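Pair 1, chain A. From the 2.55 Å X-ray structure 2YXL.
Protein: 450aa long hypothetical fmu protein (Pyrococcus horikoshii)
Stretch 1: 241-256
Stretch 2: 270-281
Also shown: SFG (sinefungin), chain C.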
# COMPACT_ATOMS: atom_id res chain seq x y z
N ILE A 241 3.49 -13.58 12.73
CA ILE A 241 3.84 -12.76 11.57
C ILE A 241 2.81 -11.66 11.27
O ILE A 241 1.61 -11.82 11.53
CB ILE A 241 4.06 -13.61 10.29
CG1 ILE A 241 2.79 -14.39 9.92
CG2 ILE A 241 5.26 -14.54 10.44
CD1 ILE A 241 2.69 -14.74 8.45
N ILE A 242 3.29 -10.56 10.70
CA ILE A 242 2.45 -9.43 10.29
C ILE A 242 2.96 -8.86 8.96
O ILE A 242 4.17 -8.81 8.74
CB ILE A 242 2.37 -8.33 11.39
CG1 ILE A 242 1.39 -7.22 11.01
CG2 ILE A 242 3.77 -7.77 11.73
CD1 ILE A 242 0.99 -6.29 12.15
N VAL A 243 2.05 -8.45 8.09
CA VAL A 243 2.42 -7.86 6.80
C VAL A 243 3.00 -6.47 7.01
O VAL A 243 2.32 -5.57 7.49
CB VAL A 243 1.22 -7.79 5.81
CG1 VAL A 243 1.65 -7.19 4.47
CG2 VAL A 243 0.61 -9.17 5.59
N GLN A 244 4.27 -6.30 6.64
CA GLN A 244 4.95 -5.01 6.74
C GLN A 244 6.11 -4.95 5.75
O GLN A 244 6.85 -5.91 5.60
CB GLN A 244 5.47 -4.76 8.17
CG GLN A 244 6.15 -3.41 8.35
CD GLN A 244 6.59 -3.12 9.78
OE1 GLN A 244 7.43 -3.84 10.34
NE2 GLN A 244 6.06 -2.06 10.36
N GLU A 245 6.25 -3.80 5.10
CA GLU A 245 7.37 -3.54 4.20
C GLU A 245 8.66 -3.36 4.98
O GLU A 245 8.64 -2.93 6.13
CB GLU A 245 7.10 -2.31 3.33
CG GLU A 245 5.89 -2.41 2.41
CD GLU A 245 6.03 -3.49 1.32
OE1 GLU A 245 7.16 -3.94 1.03
OE2 GLU A 245 4.99 -3.88 0.75
N GLU A 246 9.78 -3.69 4.34
CA GLU A 246 11.10 -3.53 4.94
C GLU A 246 11.33 -2.10 5.44
O GLU A 246 11.79 -1.89 6.56
CB GLU A 246 12.20 -3.96 3.97
CG GLU A 246 13.60 -4.02 4.58
CD GLU A 246 14.68 -4.19 3.53
OE1 GLU A 246 15.19 -5.32 3.38
OE2 GLU A 246 15.02 -3.20 2.86
N ALA A 247 11.00 -1.12 4.59
CA ALA A 247 11.16 0.30 4.92
C ALA A 247 10.40 0.70 6.19
O ALA A 247 10.91 1.48 7.00
CB ALA A 247 10.72 1.16 3.74
N SER A 248 9.20 0.16 6.37
CA SER A 248 8.40 0.42 7.56
C SER A 248 9.00 -0.18 8.83
O SER A 248 8.89 0.40 9.91
CB SER A 248 6.97 -0.10 7.36
OG SER A 248 6.31 0.63 6.34
N ALA A 249 9.63 -1.35 8.70
CA ALA A 249 10.29 -2.01 9.82
C ALA A 249 11.52 -1.23 10.31
O ALA A 249 11.80 -1.20 11.51
CB ALA A 249 10.68 -3.42 9.46
N VAL A 250 12.25 -0.63 9.37
CA VAL A 250 13.43 0.18 9.67
C VAL A 250 13.06 1.40 10.53
O VAL A 250 13.80 1.76 11.45
CB VAL A 250 14.15 0.62 8.36
CG1 VAL A 250 15.21 1.70 8.63
CG2 VAL A 250 14.77 -0.57 7.65
N ALA A 251 11.92 2.01 10.22
CA ALA A 251 11.42 3.18 10.96
C ALA A 251 11.48 2.99 12.47
O ALA A 251 12.15 3.77 13.16
CB ALA A 251 10.00 3.53 10.51
N SER A 252 10.82 1.95 12.98
CA SER A 252 10.81 1.68 14.42
C SER A 252 12.20 1.43 15.00
O SER A 252 12.49 1.85 16.12
CB SER A 252 9.89 0.50 14.75
OG SER A 252 8.53 0.83 14.52
N ILE A 253 13.05 0.74 14.24
CA ILE A 253 14.42 0.44 14.68
C ILE A 253 15.24 1.73 14.80
O ILE A 253 16.03 1.88 15.73
CB ILE A 253 15.11 -0.61 13.76
CG1 ILE A 253 14.42 -1.97 13.90
CG2 ILE A 253 16.61 -0.75 14.08
CD1 ILE A 253 14.57 -2.88 12.69
N VAL A 254 15.04 2.65 13.85
CA VAL A 254 15.74 3.93 13.84
C VAL A 254 15.39 4.81 15.06
O VAL A 254 16.28 5.33 15.72
CB VAL A 254 15.52 4.69 12.50
CG1 VAL A 254 15.87 6.18 12.62
CG2 VAL A 254 16.33 4.03 11.39
N LEU A 255 14.09 4.94 15.34
CA LEU A 255 13.60 5.68 16.50
C LEU A 255 14.20 5.11 17.78
O LEU A 255 14.54 5.85 18.72
CB LEU A 255 12.07 5.62 16.58
CG LEU A 255 11.23 6.82 17.05
CD1 LEU A 255 9.96 6.33 17.75
CD2 LEU A 255 11.96 7.82 17.95
N ASP A 256 14.32 3.78 17.80
CA ASP A 256 15.01 3.04 18.86
C ASP A 256 14.38 3.20 20.25
O ASP A 256 15.02 3.75 21.16
CB ASP A 256 16.51 3.39 18.87
CG ASP A 256 17.33 2.46 19.74
OD1 ASP A 256 18.37 2.91 20.25
OD2 ASP A 256 16.93 1.28 19.91
N PRO A 270 -3.13 0.54 10.82
CA PRO A 270 -3.56 -0.71 11.47
C PRO A 270 -2.59 -1.26 12.51
O PRO A 270 -2.91 -2.25 13.17
CB PRO A 270 -3.68 -1.68 10.29
CG PRO A 270 -2.64 -1.22 9.34
CD PRO A 270 -2.66 0.28 9.44
N GLY A 271 -1.41 -0.66 12.64
CA GLY A 271 -0.51 -0.99 13.73
C GLY A 271 0.75 -1.76 13.40
O GLY A 271 1.31 -2.44 14.27
N GLY A 272 1.22 -1.65 12.16
CA GLY A 272 2.46 -2.30 11.75
C GLY A 272 3.65 -1.82 12.55
O GLY A 272 4.47 -2.63 13.01
N LYS A 273 3.74 -0.51 12.75
CA LYS A 273 4.88 0.08 13.45
C LYS A 273 4.72 0.09 14.97
O LYS A 273 5.69 -0.16 15.69
CB LYS A 273 5.18 1.48 12.92
CG LYS A 273 5.70 1.49 11.50
CD LYS A 273 6.12 2.88 11.07
CE LYS A 273 6.36 2.94 9.57
NZ LYS A 273 5.12 2.68 8.77
N THR A 274 3.51 0.37 15.45
CA THR A 274 3.26 0.37 16.90
C THR A 274 3.43 -1.01 17.53
O THR A 274 3.88 -1.13 18.67
CB THR A 274 1.89 1.01 17.30
OG1 THR A 274 1.51 0.56 18.60
CG2 THR A 274 0.81 0.66 16.31
N THR A 275 3.09 -2.05 16.77
CA THR A 275 3.32 -3.42 17.22
C THR A 275 4.82 -3.78 17.20
O THR A 275 5.28 -4.61 17.99
CB THR A 275 2.45 -4.45 16.43
OG1 THR A 275 2.30 -5.64 17.20
CG2 THR A 275 3.06 -4.78 15.07
N HIS A 276 5.56 -3.14 16.30
CA HIS A 276 7.02 -3.29 16.20
C HIS A 276 7.73 -2.55 17.34
O HIS A 276 8.72 -3.05 17.89
CB HIS A 276 7.50 -2.79 14.84
CG HIS A 276 8.90 -3.21 14.48
ND1 HIS A 276 9.56 -4.24 15.12
CD2 HIS A 276 9.74 -2.76 13.53
CE1 HIS A 276 10.76 -4.39 14.59
NE2 HIS A 276 10.90 -3.51 13.62
N LEU A 277 7.23 -1.37 17.69
CA LEU A 277 7.77 -0.58 18.80
C LEU A 277 7.71 -1.37 20.11
O LEU A 277 8.65 -1.33 20.91
CB LEU A 277 7.03 0.75 18.95
CG LEU A 277 7.10 1.82 17.86
CD1 LEU A 277 6.00 2.85 18.07
CD2 LEU A 277 8.46 2.50 17.79
N ALA A 278 6.61 -2.09 20.31
CA ALA A 278 6.41 -2.94 21.49
C ALA A 278 7.42 -4.09 21.57
O ALA A 278 7.83 -4.47 22.67
CB ALA A 278 4.99 -3.46 21.52
N GLU A 279 7.80 -4.64 20.42
CA GLU A 279 8.82 -5.69 20.35
C GLU A 279 10.17 -5.17 20.82
O GLU A 279 10.86 -5.83 21.59
CB GLU A 279 8.98 -6.22 18.92
CG GLU A 279 7.81 -7.02 18.39
CD GLU A 279 8.14 -7.75 17.09
OE1 GLU A 279 9.17 -8.45 17.04
OE2 GLU A 279 7.36 -7.62 16.13
N LEU A 280 10.53 -3.98 20.35
CA LEU A 280 11.79 -3.33 20.70
C LEU A 280 11.84 -2.91 22.17
O LEU A 280 12.92 -2.86 22.77
CB LEU A 280 12.04 -2.12 19.80
CG LEU A 280 12.30 -2.44 18.32
CD1 LEU A 280 12.11 -1.19 17.48
CD2 LEU A 280 13.69 -3.04 18.13
N MET A 281 10.68 -2.61 22.74
CA MET A 281 10.56 -2.28 24.15
C MET A 281 10.38 -3.54 24.99
O MET A 281 10.22 -3.48 26.21
CB MET A 281 9.38 -1.32 24.38
CG MET A 281 9.56 0.05 23.75
SD MET A 281 8.01 0.88 23.37
CE MET A 281 7.49 1.41 25.01
N SFG C . 1.69 3.87 11.20
CA SFG C . 0.67 2.97 10.65
C SFG C . 1.24 1.54 10.52
O SFG C . 0.42 0.59 10.51
OXT SFG C . 2.48 1.41 10.47
CB SFG C . 0.18 3.50 9.29
CG SFG C . -0.55 4.84 9.45
CD SFG C . -1.14 5.37 8.13
NE SFG C . -0.04 5.63 7.19
C5' SFG C . -1.92 6.69 8.31
C4' SFG C . -3.00 6.65 9.42
O4' SFG C . -3.12 8.01 9.90
C3' SFG C . -4.40 6.26 8.93
O3' SFG C . -4.84 5.10 9.64
C2' SFG C . -5.28 7.47 9.27
O2' SFG C . -6.56 7.07 9.77
C1' SFG C . -4.48 8.13 10.39
N9 SFG C . -4.77 9.57 10.61
C8 SFG C . -4.91 10.51 9.67
N7 SFG C . -5.15 11.69 10.24
C5 SFG C . -5.17 11.50 11.56
C6 SFG C . -5.37 12.34 12.65
N6 SFG C . -5.61 13.64 12.48
N1 SFG C . -5.32 11.82 13.89
C2 SFG C . -5.09 10.53 14.08
N3 SFG C . -4.89 9.70 13.06
C4 SFG C . -4.92 10.16 11.79
O HOH W 1 4.03 -0.28 8.83

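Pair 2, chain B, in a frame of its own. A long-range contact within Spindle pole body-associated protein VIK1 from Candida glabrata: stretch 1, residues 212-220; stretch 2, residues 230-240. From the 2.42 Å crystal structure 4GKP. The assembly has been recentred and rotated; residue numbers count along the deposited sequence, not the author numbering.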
# COMPACT_ATOMS: atom_id res chain seq x y z
N SER B 212 3.21 14.80 7.66
CA SER B 212 2.37 14.95 8.85
C SER B 212 1.83 13.63 9.41
O SER B 212 1.66 13.50 10.63
CB SER B 212 1.19 15.88 8.52
OG SER B 212 0.06 15.57 9.32
N ILE B 213 1.55 12.66 8.53
CA ILE B 213 0.90 11.43 8.96
C ILE B 213 1.85 10.37 9.53
O ILE B 213 1.42 9.49 10.30
CB ILE B 213 -0.01 10.84 7.85
CG1 ILE B 213 -0.94 11.91 7.26
CG2 ILE B 213 -0.79 9.65 8.37
CD1 ILE B 213 -1.94 12.51 8.24
N TYR B 214 3.14 10.45 9.18
CA TYR B 214 4.13 9.48 9.67
C TYR B 214 4.02 9.23 11.18
O TYR B 214 3.99 8.08 11.61
CB TYR B 214 5.59 9.84 9.29
CG TYR B 214 5.90 10.10 7.81
CD1 TYR B 214 5.13 9.55 6.79
CD2 TYR B 214 7.00 10.87 7.45
CE1 TYR B 214 5.43 9.79 5.45
CE2 TYR B 214 7.31 11.11 6.13
CZ TYR B 214 6.52 10.57 5.13
OH TYR B 214 6.83 10.82 3.81
N PRO B 215 3.93 10.31 12.00
CA PRO B 215 3.73 10.14 13.45
C PRO B 215 2.48 9.32 13.84
O PRO B 215 2.56 8.48 14.75
CB PRO B 215 3.60 11.57 13.96
CG PRO B 215 4.44 12.36 13.02
CD PRO B 215 4.19 11.73 11.68
N ILE B 216 1.37 9.56 13.14
CA ILE B 216 0.13 8.80 13.38
C ILE B 216 0.34 7.32 13.04
O ILE B 216 -0.07 6.43 13.80
CB ILE B 216 -1.07 9.35 12.58
CG1 ILE B 216 -1.40 10.79 13.00
N LEU B 217 1.01 7.07 11.92
CA LEU B 217 1.34 5.70 11.53
C LEU B 217 2.24 5.07 12.59
O LEU B 217 1.88 4.04 13.15
CB LEU B 217 1.98 5.68 10.13
CG LEU B 217 2.13 4.35 9.39
CD1 LEU B 217 0.78 3.77 9.03
CD2 LEU B 217 2.97 4.54 8.14
N LYS B 218 3.37 5.71 12.89
CA LYS B 218 4.25 5.27 13.98
C LYS B 218 3.47 4.91 15.25
O LYS B 218 3.55 3.77 15.72
CB LYS B 218 5.32 6.32 14.28
N ARG B 219 2.68 5.86 15.77
CA ARG B 219 1.87 5.64 16.98
C ARG B 219 1.00 4.38 16.88
O ARG B 219 0.87 3.64 17.85
CB ARG B 219 1.00 6.87 17.31
CG ARG B 219 1.75 8.03 17.95
CD ARG B 219 0.81 9.03 18.60
NE ARG B 219 0.11 9.89 17.64
CZ ARG B 219 -1.17 9.74 17.27
NH1 ARG B 219 -1.92 8.76 17.78
NH2 ARG B 219 -1.70 10.57 16.39
N SER B 220 0.42 4.15 15.71
CA SER B 220 -0.28 2.89 15.43
C SER B 220 0.75 1.76 15.36
O SER B 220 0.53 0.67 15.87
CB SER B 220 -1.03 2.99 14.11
OG SER B 220 -1.70 4.24 13.98
N PRO B 230 -8.84 9.27 15.03
CA PRO B 230 -9.66 8.47 14.11
C PRO B 230 -8.81 7.55 13.21
O PRO B 230 -9.08 6.35 13.12
CB PRO B 230 -10.41 9.53 13.27
CG PRO B 230 -9.58 10.77 13.40
CD PRO B 230 -8.99 10.72 14.78
N LEU B 231 -7.79 8.13 12.58
CA LEU B 231 -6.86 7.38 11.75
C LEU B 231 -6.24 6.21 12.51
O LEU B 231 -6.11 5.12 11.96
CB LEU B 231 -5.78 8.29 11.19
CG LEU B 231 -6.22 9.15 10.01
CD1 LEU B 231 -5.19 10.20 9.67
CD2 LEU B 231 -6.53 8.27 8.80
N GLU B 232 -5.90 6.45 13.77
CA GLU B 232 -5.26 5.44 14.60
C GLU B 232 -6.14 4.21 14.83
O GLU B 232 -5.62 3.10 14.99
CB GLU B 232 -4.82 6.05 15.94
N ILE B 233 -7.45 4.40 14.84
CA ILE B 233 -8.40 3.30 15.04
C ILE B 233 -8.46 2.44 13.78
O ILE B 233 -8.39 1.21 13.85
CB ILE B 233 -9.82 3.82 15.39
N VAL B 234 -8.58 3.12 12.64
CA VAL B 234 -8.52 2.49 11.33
C VAL B 234 -7.19 1.73 11.18
O VAL B 234 -7.18 0.50 11.01
CB VAL B 234 -8.68 3.54 10.22
CG1 VAL B 234 -8.55 2.92 8.84
CG2 VAL B 234 -10.01 4.26 10.38
N LEU B 235 -6.08 2.46 11.29
CA LEU B 235 -4.75 1.88 11.10
C LEU B 235 -4.51 0.67 11.99
O LEU B 235 -3.97 -0.35 11.53
CB LEU B 235 -3.65 2.93 11.28
CG LEU B 235 -3.66 4.07 10.25
CD1 LEU B 235 -2.52 5.04 10.48
CD2 LEU B 235 -3.62 3.55 8.81
N LYS B 236 -4.95 0.77 13.24
CA LYS B 236 -4.69 -0.30 14.20
C LYS B 236 -5.59 -1.51 13.95
O LYS B 236 -5.19 -2.64 14.20
CB LYS B 236 -4.79 0.21 15.66
N LYS B 237 -6.80 -1.27 13.46
CA LYS B 237 -7.69 -2.35 13.03
C LYS B 237 -7.09 -3.14 11.84
O LYS B 237 -7.20 -4.37 11.79
CB LYS B 237 -9.07 -1.79 12.68
CG LYS B 237 -10.04 -2.76 12.02
CD LYS B 237 -10.51 -3.83 12.99
CE LYS B 237 -11.21 -4.96 12.25
NZ LYS B 237 -11.41 -6.15 13.13
N ILE B 238 -6.44 -2.41 10.91
CA ILE B 238 -5.75 -2.96 9.74
C ILE B 238 -4.50 -3.77 10.13
O ILE B 238 -4.35 -4.93 9.70
CB ILE B 238 -5.44 -1.84 8.71
CG1 ILE B 238 -6.73 -1.31 8.09
CG2 ILE B 238 -4.51 -2.32 7.61
CD1 ILE B 238 -6.60 0.07 7.47
N PHE B 239 -3.62 -3.19 10.96
CA PHE B 239 -2.44 -3.91 11.47
C PHE B 239 -2.80 -5.15 12.30
O PHE B 239 -2.04 -6.12 12.33
CB PHE B 239 -1.48 -3.03 12.29
CG PHE B 239 -0.89 -1.88 11.52
CD1 PHE B 239 -0.39 -2.07 10.23
CD2 PHE B 239 -0.79 -0.62 12.09
CE1 PHE B 239 0.15 -1.01 9.52
CE2 PHE B 239 -0.25 0.44 11.39
CZ PHE B 239 0.23 0.25 10.10
N HIS B 240 -3.95 -5.12 12.97
CA HIS B 240 -4.32 -6.24 13.83
C HIS B 240 -5.08 -7.32 13.12
O HIS B 240 -4.92 -8.48 13.46
CB HIS B 240 -5.11 -5.77 15.06
CG HIS B 240 -5.36 -6.87 16.08
ND1 HIS B 240 -6.55 -7.51 16.18
CD2 HIS B 240 -4.52 -7.45 17.03
CE1 HIS B 240 -6.47 -8.44 17.16
NE2 HIS B 240 -5.23 -8.40 17.67

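What geometry do the two pairs share? In each, two helices run in broadly the same direction and cross at a substantial angle: -43° with a closest approach of 9.1 Å between axes in pair 1, and -49° with 9.3 Å in pair 2. Fourteen central residues superpose with an RMSD of 0.4 Å. The match runs from Glu245(A) on Ile213(B) to Ser252(A) on Ser220(B), and from Gly271(A) on Pro230(B) to Met281(A) on His240(B). It is tightest in the second helix, where Thr275(A) and Val234(B) have CA atoms 0.1 Å apart.

What sits where the backbones come closest? Both pairs place a serine there, Ser252(A) matching Ser220(B): Ser252(A) CA is 5.8 Å from Leu277(A) CA, and Ser220(B) CA is 5.6 Å from the CA of the matching Lys236(B). The hydroxyls are used differently. Ser252(A) sits as a knob among Lys273(A), His276(A), Leu277(A) and Leu280(A), and its OG donates a weak hydrogen bond across the contact to Lys273(A) O at 3.2 Å. Ser220(B) OG turns back to its own helix, donating to Ile216(B) O at 2.7 Å, and meets the other helix through packing, with its OG 3.6 Å from Leu235(B) CB.

How is the space between the helices filled? His276(A) and Leu235(B) match, and both point toward the opposing helix. The imidazole reaches a mixed setting: its CD2 lies 3.5 Å from Ser252(A) CB, while Ile253(A) CD1 and Ala249(A) O approach the ring edge. At the position of Ala249(A), pair 2 has the larger Leu217(B), whose CD1 touches Leu235(B) CD1 at 3.8 Å and Phe239(B) CZ at 3.7 Å. In pair 1 the histidine ring reaches the alanine's backbone, Ala249(A) O lying 3.3 Å from His276(A) NE2, whereas in pair 2 two leucine side chains meet. One turn on, Leu280(A) matches Phe239(B), and each packs against the serine: Leu280(A) CD1 is 3.4 Å from Ser252(A) O, and Phe239(B) CE2 is 3.8 Å from Ser220(B) CB, which lies at the ring edge.

What differs at the start of the second helix? Gly272(A) matches Leu231(B), whose CD1 packs against Ile213(B) CD1 at 4.2 Å, extending the apolar seam of pair 2. Pair 1 instead gathers polar groups around sinefungin. The backbone N atoms of Gly271(A) and Gly272(A) donate to the ligand's O at 3.1 and 2.9 Å, and Lys273(A) N donates to its OXT at 3.2 Å. A water accepts from Gln244(A) NE2 at 3.1 Å and from Lys273(A) NZ at 3.2 Å and donates to sinefungin OXT at 2.8 Å, tying both stretches to the ligand. Lys273(A) NZ also makes a weak hydrogen bond to Ser248(A) OG at 3.4 Å. Its counterpart Glu232(B) is modelled only to CB, which lies 4.1 Å from Ser220(B) OG. Among the atoms modelled, the same backbone frame carries a largely apolar contact in pair 2, where several side chains are incomplete, and a ligand-linked one with polar links in pair 1.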